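Local coordinates for RidA family protein (Mycobacterium tuberculosis, PDB 3I7T) that is of unknown function but belongs to the trimeric YjgF/YER057c/UK114 (RidA) family, in which some members hydrolyse reactive enamines and imines, at residues D40-T45 against R78-V82; G18-A22 against V31-T35; R24-V29 against L56-A61. The contacts are given in a common frame with arbitrary orientation. Residue numbers count along the deposited sequence, not the author numbering.

In the fold
Contacts 1 and 3 sit at the two ends of helix 41-58, their centres about 27 Å apart. Contact 1 joins the helix start to helix 79-90 and is partly buried, with apolar packing beneath a salt bridge. Contact 3 packs the helix end on the hairpin of strands 22-25 and 28-35; largely buried, with exposed Gly60 at its border, it combines apolar side chains with an arginine that binds backbone carbonyls. Contact 2 lies nearest the centre of the chain, is buried, and is the most polar of the three, with a strand pairing, a bridging water and a neighbouring subunit. It shares strand 28-35 with contact 3, and the two meet at Val31 CG2 and Leu56 CD2, 3.5 Å apart.

Contact 1. Residues D40-T45 against R78-V82; sequences DIAAQT and RWREV
Two helices start side by side here: 41-45 opens helix 41-58 and 79-82 opens helix 79-90, with Asp40 and Arg78 at the N-cap positions. The backbones come nearest at Ala42 and Glu81, whose CA atoms are 5.6 Å apart. Build the contact round Ile41, which points at the second helix with chi1 between wells, near -145°, and chi2 t. Its CG2 lies 3.5 Å from Glu81 CB, its side chain packs beside that of Val82 (chi1 t), and Thr45 OG1 packs 3.7 Å from Val82 CG2. Thr45 takes the m rotamer, which turns its OG1 back to donate to Ile41 O at 2.8 Å. Glu81 (m, t) reaches over Ala42, OE1 to CB 3.9 Å. Before the second helix Arg78 (m, t, m) lays a guanidinium face over Ile41 CB, and its NH1 forms a salt bridge with Asp40 OD2 at 3.1 Å. The same OD2 accepts from Ile41 N at 2.6 Å. Asp40 OD1 and Glu81 OE1, like charges, come within 3.9 Å. Beneath, Ile41 and Val82 rest on Val73 of strand 66-73: a helix pair lying on one face of the sheet, as in the YjgF-like alpha/beta fold.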
ATOM      1  N   ASP A  40     -13.415  -0.706 -21.105  1.00 11.64           N
ATOM      2  CA  ASP A  40     -12.448   0.389 -21.092  1.00 11.09           C
ATOM      3  C   ASP A  40     -12.209   0.932 -19.688  1.00 10.25           C
ATOM      4  O   ASP A  40     -12.946   0.609 -18.757  1.00  9.63           O
ATOM      5  CB  ASP A  40     -12.880   1.515 -22.031  1.00 11.30           C
ATOM      6  CG  ASP A  40     -11.720   2.433 -22.426  1.00 14.26           C
ATOM      7  OD1 ASP A  40     -11.984   3.412 -23.166  1.00 17.86           O
ATOM      8  OD2 ASP A  40     -10.546   2.188 -22.015  1.00 16.30           O
ATOM      9  N   ILE A  41     -11.181   1.761 -19.540  1.00  9.33           N
ATOM     10  CA  ILE A  41     -10.745   2.133 -18.208  1.00  8.59           C
ATOM     11  C   ILE A  41     -11.848   2.769 -17.363  1.00  8.34           C
ATOM     12  O   ILE A  41     -11.978   2.443 -16.190  1.00  8.26           O
ATOM     13  CB  ILE A  41      -9.413   2.947 -18.186  1.00  8.76           C
ATOM     14  CG1 ILE A  41      -8.608   2.561 -16.925  1.00  8.67           C
ATOM     15  CG2 ILE A  41      -9.666   4.454 -18.323  1.00  8.89           C
ATOM     16  CD1 ILE A  41      -7.332   3.366 -16.692  1.00  9.48           C
ATOM     17  N   ALA A  42     -12.666   3.640 -17.942  1.00  7.97           N
ATOM     18  CA  ALA A  42     -13.746   4.237 -17.159  1.00  7.65           C
ATOM     19  C   ALA A  42     -14.698   3.179 -16.599  1.00  7.43           C
ATOM     20  O   ALA A  42     -14.973   3.176 -15.413  1.00  6.50           O
ATOM     21  CB  ALA A  42     -14.517   5.268 -17.969  1.00  7.55           C
ATOM     22  N   ALA A  43     -15.198   2.289 -17.454  1.00  7.38           N
ATOM     23  CA  ALA A  43     -16.155   1.277 -17.007  1.00  7.37           C
ATOM     24  C   ALA A  43     -15.554   0.372 -15.937  1.00  7.08           C
ATOM     25  O   ALA A  43     -16.222   0.005 -14.969  1.00  7.44           O
ATOM     26  CB  ALA A  43     -16.641   0.458 -18.189  1.00  7.23           C
ATOM     27  N   GLN A  44     -14.289   0.000 -16.124  1.00  6.66           N
ATOM     28  CA  GLN A  44     -13.581  -0.854 -15.172  1.00  6.57           C
ATOM     29  C   GLN A  44     -13.391  -0.164 -13.831  1.00  6.93           C
ATOM     30  O   GLN A  44     -13.522  -0.794 -12.782  1.00  6.54           O
ATOM     31  CB  GLN A  44     -12.231  -1.283 -15.742  1.00  5.78           C
ATOM     32  CG  GLN A  44     -12.354  -2.277 -16.906  1.00  5.68           C
ATOM     33  CD  GLN A  44     -11.028  -2.943 -17.223  1.00  5.17           C
ATOM     34  OE1 GLN A  44     -10.038  -2.772 -16.500  1.00  3.89           O
ATOM     35  NE2 GLN A  44     -10.995  -3.698 -18.315  1.00  5.72           N
ATOM     36  N   THR A  45     -13.085   1.132 -13.853  1.00  7.03           N
ATOM     37  CA  THR A  45     -13.000   1.881 -12.591  1.00  7.16           C
ATOM     38  C   THR A  45     -14.347   1.920 -11.863  1.00  7.08           C
ATOM     39  O   THR A  45     -14.415   1.684 -10.663  1.00  6.93           O
ATOM     40  CB  THR A  45     -12.495   3.312 -12.825  1.00  7.22           C
ATOM     41  OG1 THR A  45     -11.298   3.248 -13.601  1.00  7.21           O
ATOM     42  CG2 THR A  45     -12.179   3.973 -11.505  1.00  6.51           C
ATOM     43  N   ARG A  78      -3.864   7.883 -18.881  1.00 10.00           N
ATOM     44  CA  ARG A  78      -5.324   7.908 -18.845  1.00 10.33           C
ATOM     45  C   ARG A  78      -5.863   8.225 -17.447  1.00 10.32           C
ATOM     46  O   ARG A  78      -6.983   7.860 -17.113  1.00 10.08           O
ATOM     47  CB  ARG A  78      -5.901   6.584 -19.361  1.00 10.66           C
ATOM     48  CG  ARG A  78      -5.525   6.272 -20.807  1.00 11.70           C
ATOM     49  CD  ARG A  78      -6.305   5.077 -21.353  1.00 14.08           C
ATOM     50  NE  ARG A  78      -5.802   3.801 -20.831  1.00 15.24           N
ATOM     51  CZ  ARG A  78      -6.372   2.616 -21.052  1.00 13.56           C
ATOM     52  NH1 ARG A  78      -7.483   2.524 -21.785  1.00 15.64           N
ATOM     53  NH2 ARG A  78      -5.830   1.526 -20.539  1.00 11.61           N
ATOM     54  N   TRP A  79      -5.066   8.932 -16.645  1.00 10.79           N
ATOM     55  CA  TRP A  79      -5.427   9.211 -15.255  1.00 11.01           C
ATOM     56  C   TRP A  79      -6.728   9.989 -15.112  1.00 11.15           C
ATOM     57  O   TRP A  79      -7.412   9.869 -14.098  1.00 11.36           O
ATOM     58  CB  TRP A  79      -4.294   9.931 -14.512  1.00 11.24           C
ATOM     59  CG  TRP A  79      -4.045  11.345 -14.965  1.00 11.87           C
ATOM     60  CD1 TRP A  79      -3.185  11.754 -15.947  1.00 12.53           C
ATOM     61  CD2 TRP A  79      -4.651  12.534 -14.445  1.00 12.77           C
ATOM     62  NE1 TRP A  79      -3.222  13.124 -16.070  1.00 12.02           N
ATOM     63  CE2 TRP A  79      -4.116  13.627 -15.164  1.00 12.56           C
ATOM     64  CE3 TRP A  79      -5.602  12.782 -13.450  1.00 13.41           C
ATOM     65  CZ2 TRP A  79      -4.496  14.948 -14.919  1.00 12.64           C
ATOM     66  CZ3 TRP A  79      -5.978  14.102 -13.207  1.00 14.74           C
ATOM     67  CH2 TRP A  79      -5.425  15.166 -13.944  1.00 13.27           C
ATOM     68  N   ARG A  80      -7.073  10.781 -16.120  1.00 11.21           N
ATOM     69  CA  ARG A  80      -8.283  11.591 -16.037  1.00 11.54           C
ATOM     70  C   ARG A  80      -9.572  10.804 -16.141  1.00 10.92           C
ATOM     71  O   ARG A  80     -10.537  11.130 -15.471  1.00 11.14           O
ATOM     72  CB  ARG A  80      -8.265  12.708 -17.069  1.00 11.96           C
ATOM     73  CG  ARG A  80      -7.791  14.009 -16.486  1.00 14.24           C
ATOM     74  CD  ARG A  80      -7.952  15.158 -17.455  1.00 16.79           C
ATOM     75  NE  ARG A  80      -7.276  16.337 -16.927  1.00 19.93           N
ATOM     76  CZ  ARG A  80      -7.746  17.075 -15.925  1.00 21.21           C
ATOM     77  NH1 ARG A  80      -8.904  16.763 -15.352  1.00 21.75           N
ATOM     78  NH2 ARG A  80      -7.058  18.125 -15.498  1.00 21.57           N
ATOM     79  N   GLU A  81      -9.588   9.778 -16.985  1.00 10.60           N
ATOM     80  CA  GLU A  81     -10.749   8.912 -17.117  1.00 10.41           C
ATOM     81  C   GLU A  81     -11.013   8.227 -15.781  1.00  9.87           C
ATOM     82  O   GLU A  81     -12.164   8.063 -15.367  1.00  9.58           O
ATOM     83  CB  GLU A  81     -10.524   7.862 -18.219  1.00 11.00           C
ATOM     84  CG  GLU A  81     -10.812   8.336 -19.657  1.00 12.42           C
ATOM     85  CD  GLU A  81     -10.953   7.168 -20.668  1.00 16.00           C
ATOM     86  OE1 GLU A  81     -12.001   6.457 -20.685  1.00 14.40           O
ATOM     87  OE2 GLU A  81     -10.002   6.972 -21.462  1.00 17.19           O
ATOM     88  N   VAL A  82      -9.935   7.830 -15.109  1.00  9.12           N
ATOM     89  CA  VAL A  82     -10.034   7.144 -13.827  1.00  8.35           C
ATOM     90  C   VAL A  82     -10.421   8.130 -12.732  1.00  8.44           C
ATOM     91  O   VAL A  82     -11.354   7.890 -11.967  1.00  8.16           O
ATOM     92  CB  VAL A  82      -8.709   6.438 -13.457  1.00  8.07           C
ATOM     93  CG1 VAL A  82      -8.817   5.783 -12.101  1.00  7.49           C
ATOM     94  CG2 VAL A  82      -8.371   5.407 -14.494  1.00  7.52           C
TER

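Contact 2. Residues G18-A22 against V31-T35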
ATOM      1  N   GLY A  18      -6.033 -17.760  -1.227  1.00  9.51           N
ATOM      2  CA  GLY A  18      -6.350 -17.751   0.205  1.00  8.91           C
ATOM      3  C   GLY A  18      -6.393 -16.336   0.758  1.00  8.42           C
ATOM      4  O   GLY A  18      -5.503 -15.932   1.524  1.00  9.04           O
ATOM      5  N   TYR A  19      -7.403 -15.574   0.345  1.00  7.43           N
ATOM      6  CA  TYR A  19      -7.556 -14.174   0.769  1.00  7.38           C
ATOM      7  C   TYR A  19      -9.050 -13.804   0.779  1.00  6.91           C
ATOM      8  O   TYR A  19      -9.871 -14.499   0.173  1.00  6.60           O
ATOM      9  CB  TYR A  19      -6.752 -13.222  -0.139  1.00  7.25           C
ATOM     10  CG  TYR A  19      -7.416 -12.862  -1.473  1.00  9.14           C
ATOM     11  CD1 TYR A  19      -8.227 -11.732  -1.583  1.00 11.14           C
ATOM     12  CD2 TYR A  19      -7.213 -13.643  -2.621  1.00 10.53           C
ATOM     13  CE1 TYR A  19      -8.840 -11.391  -2.791  1.00 14.23           C
ATOM     14  CE2 TYR A  19      -7.811 -13.311  -3.835  1.00 13.26           C
ATOM     15  CZ  TYR A  19      -8.628 -12.181  -3.918  1.00 16.03           C
ATOM     16  OH  TYR A  19      -9.234 -11.836  -5.123  1.00 17.78           O
ATOM     17  N   SER A  20      -9.390 -12.717   1.472  1.00  6.35           N
ATOM     18  CA  SER A  20     -10.763 -12.241   1.569  1.00  5.79           C
ATOM     19  C   SER A  20     -10.948 -10.962   0.775  1.00  5.99           C
ATOM     20  O   SER A  20     -10.006 -10.210   0.557  1.00  5.66           O
ATOM     21  CB  SER A  20     -11.132 -11.955   3.026  1.00  5.42           C
ATOM     22  OG  SER A  20     -11.134 -13.126   3.806  1.00  5.96           O
ATOM     23  N   ARG A  21     -12.177 -10.706   0.351  1.00  6.33           N
ATOM     24  CA  ARG A  21     -12.495  -9.450  -0.306  1.00  6.08           C
ATOM     25  C   ARG A  21     -12.350  -8.293   0.694  1.00  5.72           C
ATOM     26  O   ARG A  21     -11.799  -7.241   0.362  1.00  5.63           O
ATOM     27  CB  ARG A  21     -13.919  -9.504  -0.875  1.00  6.27           C
ATOM     28  CG  ARG A  21     -14.056 -10.328  -2.151  1.00  7.64           C
ATOM     29  CD  ARG A  21     -13.489  -9.566  -3.338  1.00 11.97           C
ATOM     30  NE  ARG A  21     -13.996  -8.202  -3.356  1.00 14.06           N
ATOM     31  CZ  ARG A  21     -13.293  -7.139  -3.739  1.00 14.99           C
ATOM     32  NH1 ARG A  21     -12.038  -7.280  -4.148  1.00 13.62           N
ATOM     33  NH2 ARG A  21     -13.850  -5.930  -3.707  1.00 13.62           N
ATOM     34  N   ALA A  22     -12.852  -8.494   1.917  1.00  5.98           N
ATOM     35  CA  ALA A  22     -12.735  -7.496   2.977  1.00  5.25           C
ATOM     36  C   ALA A  22     -12.585  -8.155   4.344  1.00  5.41           C
ATOM     37  O   ALA A  22     -13.126  -9.242   4.583  1.00  4.85           O
ATOM     38  CB  ALA A  22     -13.926  -6.578   2.980  1.00  5.56           C
ATOM     39  N   VAL A  31      -9.969  -3.592   2.356  1.00  4.31           N
ATOM     40  CA  VAL A  31     -10.508  -4.186   1.155  1.00  4.97           C
ATOM     41  C   VAL A  31      -9.358  -4.586   0.217  1.00  5.11           C
ATOM     42  O   VAL A  31      -8.388  -3.827   0.015  1.00  4.78           O
ATOM     43  CB  VAL A  31     -11.511  -3.215   0.473  1.00  5.45           C
ATOM     44  CG1 VAL A  31     -12.221  -3.872  -0.733  1.00  4.94           C
ATOM     45  CG2 VAL A  31     -12.556  -2.753   1.495  1.00  5.62           C
ATOM     46  N   ALA A  32      -9.474  -5.794  -0.335  1.00  4.96           N
ATOM     47  CA  ALA A  32      -8.508  -6.337  -1.290  1.00  5.31           C
ATOM     48  C   ALA A  32      -8.365  -5.456  -2.529  1.00  5.81           C
ATOM     49  O   ALA A  32      -9.269  -4.684  -2.854  1.00  5.77           O
ATOM     50  CB  ALA A  32      -8.951  -7.759  -1.725  1.00  4.69           C
ATOM     51  N   GLY A  33      -7.237  -5.590  -3.223  1.00  5.83           N
ATOM     52  CA  GLY A  33      -7.115  -5.016  -4.567  1.00  5.90           C
ATOM     53  C   GLY A  33      -8.308  -5.501  -5.369  1.00  6.55           C
ATOM     54  O   GLY A  33      -8.607  -6.705  -5.402  1.00  6.28           O
ATOM     55  N   THR A  34      -9.007  -4.567  -6.005  1.00  6.55           N
ATOM     56  CA  THR A  34     -10.206  -4.908  -6.736  1.00  7.03           C
ATOM     57  C   THR A  34     -10.142  -4.464  -8.182  1.00  6.85           C
ATOM     58  O   THR A  34      -9.870  -3.306  -8.458  1.00  6.40           O
ATOM     59  CB  THR A  34     -11.418  -4.211  -6.116  1.00  6.99           C
ATOM     60  OG1 THR A  34     -11.462  -4.530  -4.719  1.00  8.47           O
ATOM     61  CG2 THR A  34     -12.702  -4.670  -6.805  1.00  6.64           C
ATOM     62  N   THR A  35     -10.435  -5.375  -9.106  1.00  7.40           N
ATOM     63  CA  THR A  35     -10.524  -4.988 -10.505  1.00  7.16           C
ATOM     64  C   THR A  35     -11.981  -4.970 -10.950  1.00  7.26           C
ATOM     65  O   THR A  35     -12.898  -5.352 -10.199  1.00  7.79           O
ATOM     66  CB  THR A  35      -9.726  -5.934 -11.407  1.00  7.64           C
ATOM     67  OG1 THR A  35     -10.243  -7.260 -11.256  1.00  7.66           O
ATOM     68  CG2 THR A  35      -8.250  -5.919 -11.042  1.00  6.90           C
TER
HETATM   69  O   HOH W   1     -10.360  -8.827  -4.945  1.00 20.33           O
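This is a buried contact between an irregular connection and an inner strand: 18-22 runs from helix 12-17 into strand 22-25 and crosses the middle of strand 28-35. The end-to-end directions of the touching parts are 110° apart, so the pairing is brief. Ala22 and Val31 form one antiparallel non-hydrogen-bonded pair, CA to CA 4.4 Å, their side chains on the same sheet face with Ala22 CB 4.3 Å from Val31 CG2. Next to it Ala32 N donates to Arg21 O at 2.8 Å, almost straight, while Val31 CA makes a CA-H...O contact of 3.4 Å to that oxygen. On their other edge, toward strand 4-7, Arg21 and Ala22 both face Val7, a classic beta bulge.

Arg21 has the largest share of the buried area, 93 of 270 Å². Its side chain, m at chi1 to chi3, folds back along strand 28-35, so that NH1 and NH2 each donate to Thr34 OG1 at 2.9 Å. That hydroxyl in turn donates to Ala32 O, also at 2.9 Å. A water lies between Tyr19, Arg21 and Gly33: it accepts from Arg21 NH1 (an unusually short 2.4 Å), donates to Gly33 O (2.8 Å) and bonds Tyr19 OH (3.2 Å). The Tyr19 ring sets CE1 3.8 Å from Ala32 CB.

The third subunit closes over this region: its Arg94 O takes the hydrogen bond from Ser20 OG, and its Arg68 bonds Val31 O. Tyr19 and Gly33, both next to that subunit (Tyr19 packs on its Thr97), are consistent with the inter-subunit cleft that forms the ligand site in RidA relatives.

Contact 3. Residues R24-V29 against L56-A61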
ATOM      1  N   ARG A  24     -12.808  -6.970   8.581  1.00  6.29           N
ATOM      2  CA  ARG A  24     -13.078  -5.970   9.616  1.00  6.60           C
ATOM      3  C   ARG A  24     -12.654  -6.500  11.007  1.00  6.91           C
ATOM      4  O   ARG A  24     -13.005  -7.618  11.366  1.00  6.09           O
ATOM      5  CB  ARG A  24     -14.578  -5.598   9.623  1.00  6.91           C
ATOM      6  CG  ARG A  24     -15.014  -4.770  10.859  1.00  7.05           C
ATOM      7  CD  ARG A  24     -16.496  -4.386  10.830  1.00 10.42           C
ATOM      8  NE  ARG A  24     -16.819  -3.330  11.804  1.00 10.33           N
ATOM      9  CZ  ARG A  24     -17.817  -2.464  11.654  1.00  9.61           C
ATOM     10  NH1 ARG A  24     -18.595  -2.521  10.573  1.00  8.35           N
ATOM     11  NH2 ARG A  24     -18.033  -1.532  12.569  1.00  9.33           N
ATOM     12  N   ILE A  25     -11.856  -5.726  11.746  1.00  7.15           N
ATOM     13  CA  ILE A  25     -11.640  -5.949  13.186  1.00  8.46           C
ATOM     14  C   ILE A  25     -11.613  -4.592  13.850  1.00  8.75           C
ATOM     15  O   ILE A  25     -10.973  -3.681  13.361  1.00  9.10           O
ATOM     16  CB  ILE A  25     -10.273  -6.589  13.556  1.00  8.55           C
ATOM     17  CG1 ILE A  25      -9.565  -7.153  12.348  1.00  9.44           C
ATOM     18  CG2 ILE A  25     -10.381  -7.534  14.773  1.00  9.18           C
ATOM     19  CD1 ILE A  25      -8.662  -6.109  11.737  1.00 12.06           C
ATOM     20  N   GLY A  26     -12.277  -4.444  14.982  1.00  9.34           N
ATOM     21  CA  GLY A  26     -12.470  -3.103  15.499  1.00 10.28           C
ATOM     22  C   GLY A  26     -13.120  -2.205  14.455  1.00 10.93           C
ATOM     23  O   GLY A  26     -14.031  -2.614  13.730  1.00 10.25           O
ATOM     24  N   PRO A  27     -12.653  -0.959  14.354  1.00 12.16           N
ATOM     25  CA  PRO A  27     -13.355  -0.057  13.453  1.00 12.92           C
ATOM     26  C   PRO A  27     -12.721  -0.106  12.066  1.00 13.19           C
ATOM     27  O   PRO A  27     -13.255   0.475  11.112  1.00 14.08           O
ATOM     28  CB  PRO A  27     -13.123   1.312  14.098  1.00 13.18           C
ATOM     29  CG  PRO A  27     -11.756   1.163  14.818  1.00 12.88           C
ATOM     30  CD  PRO A  27     -11.442  -0.333  14.916  1.00 12.58           C
ATOM     31  N   LEU A  28     -11.598  -0.808  11.966  1.00 12.85           N
ATOM     32  CA  LEU A  28     -10.906  -0.995  10.692  1.00 11.94           C
ATOM     33  C   LEU A  28     -11.599  -1.975   9.748  1.00 10.52           C
ATOM     34  O   LEU A  28     -11.957  -3.084  10.151  1.00 10.13           O
ATOM     35  CB  LEU A  28      -9.498  -1.517  10.956  1.00 12.66           C
ATOM     36  CG  LEU A  28      -8.602  -1.567   9.725  1.00 14.77           C
ATOM     37  CD1 LEU A  28      -8.480  -0.149   9.136  1.00 16.46           C
ATOM     38  CD2 LEU A  28      -7.218  -2.153  10.064  1.00 16.37           C
ATOM     39  N   VAL A  29     -11.758  -1.558   8.491  1.00  9.19           N
ATOM     40  CA  VAL A  29     -12.117  -2.460   7.387  1.00  7.44           C
ATOM     41  C   VAL A  29     -11.089  -2.279   6.266  1.00  6.99           C
ATOM     42  O   VAL A  29     -10.895  -1.159   5.763  1.00  6.72           O
ATOM     43  CB  VAL A  29     -13.527  -2.187   6.857  1.00  7.92           C
ATOM     44  CG1 VAL A  29     -13.876  -3.144   5.742  1.00  5.95           C
ATOM     45  CG2 VAL A  29     -14.557  -2.314   7.994  1.00  8.34           C
ATOM     46  N   LEU A  56     -17.459  -3.588   1.247  1.00  4.27           N
ATOM     47  CA  LEU A  56     -17.632  -2.723   2.407  1.00  4.51           C
ATOM     48  C   LEU A  56     -18.968  -2.928   3.117  1.00  4.64           C
ATOM     49  O   LEU A  56     -19.017  -3.073   4.347  1.00  5.14           O
ATOM     50  CB  LEU A  56     -17.481  -1.249   1.993  1.00  4.40           C
ATOM     51  CG  LEU A  56     -16.053  -0.821   1.660  1.00  2.93           C
ATOM     52  CD1 LEU A  56     -15.998   0.628   1.147  1.00  3.84           C
ATOM     53  CD2 LEU A  56     -15.180  -0.999   2.907  1.00  3.61           C
ATOM     54  N   GLY A  57     -20.055  -2.927   2.345  1.00  5.41           N
ATOM     55  CA  GLY A  57     -21.402  -3.016   2.910  1.00  5.24           C
ATOM     56  C   GLY A  57     -21.592  -4.331   3.633  1.00  6.21           C
ATOM     57  O   GLY A  57     -22.230  -4.398   4.691  1.00  5.32           O
ATOM     58  N   GLN A  58     -21.025  -5.392   3.082  1.00  6.85           N
ATOM     59  CA  GLN A  58     -21.053  -6.670   3.776  1.00  8.36           C
ATOM     60  C   GLN A  58     -20.196  -6.727   5.049  1.00  8.51           C
ATOM     61  O   GLN A  58     -20.385  -7.607   5.892  1.00  8.89           O
ATOM     62  CB  GLN A  58     -20.706  -7.793   2.813  1.00  9.09           C
ATOM     63  CG  GLN A  58     -21.807  -8.015   1.784  1.00 11.79           C
ATOM     64  CD  GLN A  58     -21.463  -9.115   0.824  1.00 14.94           C
ATOM     65  OE1 GLN A  58     -20.907  -8.867  -0.246  1.00 17.57           O
ATOM     66  NE2 GLN A  58     -21.763 -10.344   1.206  1.00 16.07           N
ATOM     67  N   ALA A  59     -19.292  -5.767   5.194  1.00  8.56           N
ATOM     68  CA  ALA A  59     -18.503  -5.592   6.412  1.00  8.05           C
ATOM     69  C   ALA A  59     -19.043  -4.446   7.289  1.00  7.81           C
ATOM     70  O   ALA A  59     -18.344  -3.953   8.178  1.00  8.13           O
ATOM     71  CB  ALA A  59     -17.022  -5.366   6.068  1.00  7.79           C
ATOM     72  N   GLY A  60     -20.283  -4.020   7.052  1.00  7.49           N
ATOM     73  CA  GLY A  60     -20.868  -2.961   7.868  1.00  6.34           C
ATOM     74  C   GLY A  60     -20.265  -1.574   7.660  1.00  6.57           C
ATOM     75  O   GLY A  60     -20.302  -0.735   8.561  1.00  6.54           O
ATOM     76  N   ALA A  61     -19.699  -1.326   6.486  1.00  5.73           N
ATOM     77  CA  ALA A  61     -19.104  -0.025   6.179  1.00  5.43           C
ATOM     78  C   ALA A  61     -19.672   0.535   4.884  1.00  5.09           C
ATOM     79  O   ALA A  61     -20.271  -0.201   4.089  1.00  4.80           O
ATOM     80  CB  ALA A  61     -17.590  -0.147   6.069  1.00  4.67           C
TER
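Arg24, near the end of strand 22-25, begins the contact with its CB aimed at the end of helix 41-58, 4.3 Å from Ala59 CB. Its side chain is extended, t through chi3, and this length carries the guanidinium past Ala59 to the carbonyls just beyond the helix. NH1 donates to Ala59 O at 2.8 Å and, more weakly, to Gly60 O at 3.2 Å, both oxygens lying near the guanidinium plane. NE makes at most a weak bond back to Gly26 O, 3.5 Å, in the arginine's own turn.

The carbonyls that Arg24 reaches belong to a Schellman motif that ends the helix: Ala61 N donates to Leu56 O at 2.8 Å and Gly60 N to Gly57 O at 3.1 Å, with Gly60 as the C-prime residue at positive phi. A CB on Gly60 would also run into Arg24 NH1.

Ile25 opens a type II' turn, whose own bond, Leu28 N to Ile25 O, is weak at 3.3 Å; the firmer Ile25 N to Leu28 O, 3.1 Å, pairs the two strands at the turn. The Ile25 side chain packs on Val67 of the third subunit. Gly26 takes the positive-phi position of the turn and Pro27 follows it, so that the chain reverses into strand 28-35 as a tight beta hairpin. With Val29 the chain returns to the helix end: CG1 packs 3.8 Å from Leu56 CD2 and 3.9 Å from Ala59 CB, while CG2 lies 4.2 Å from Ala61 CB. The backbone of Val29 is hydrogen-bonded to Ala118 of strand 112-119, on the far side of the hairpin from Thr5, which pairs with Arg24.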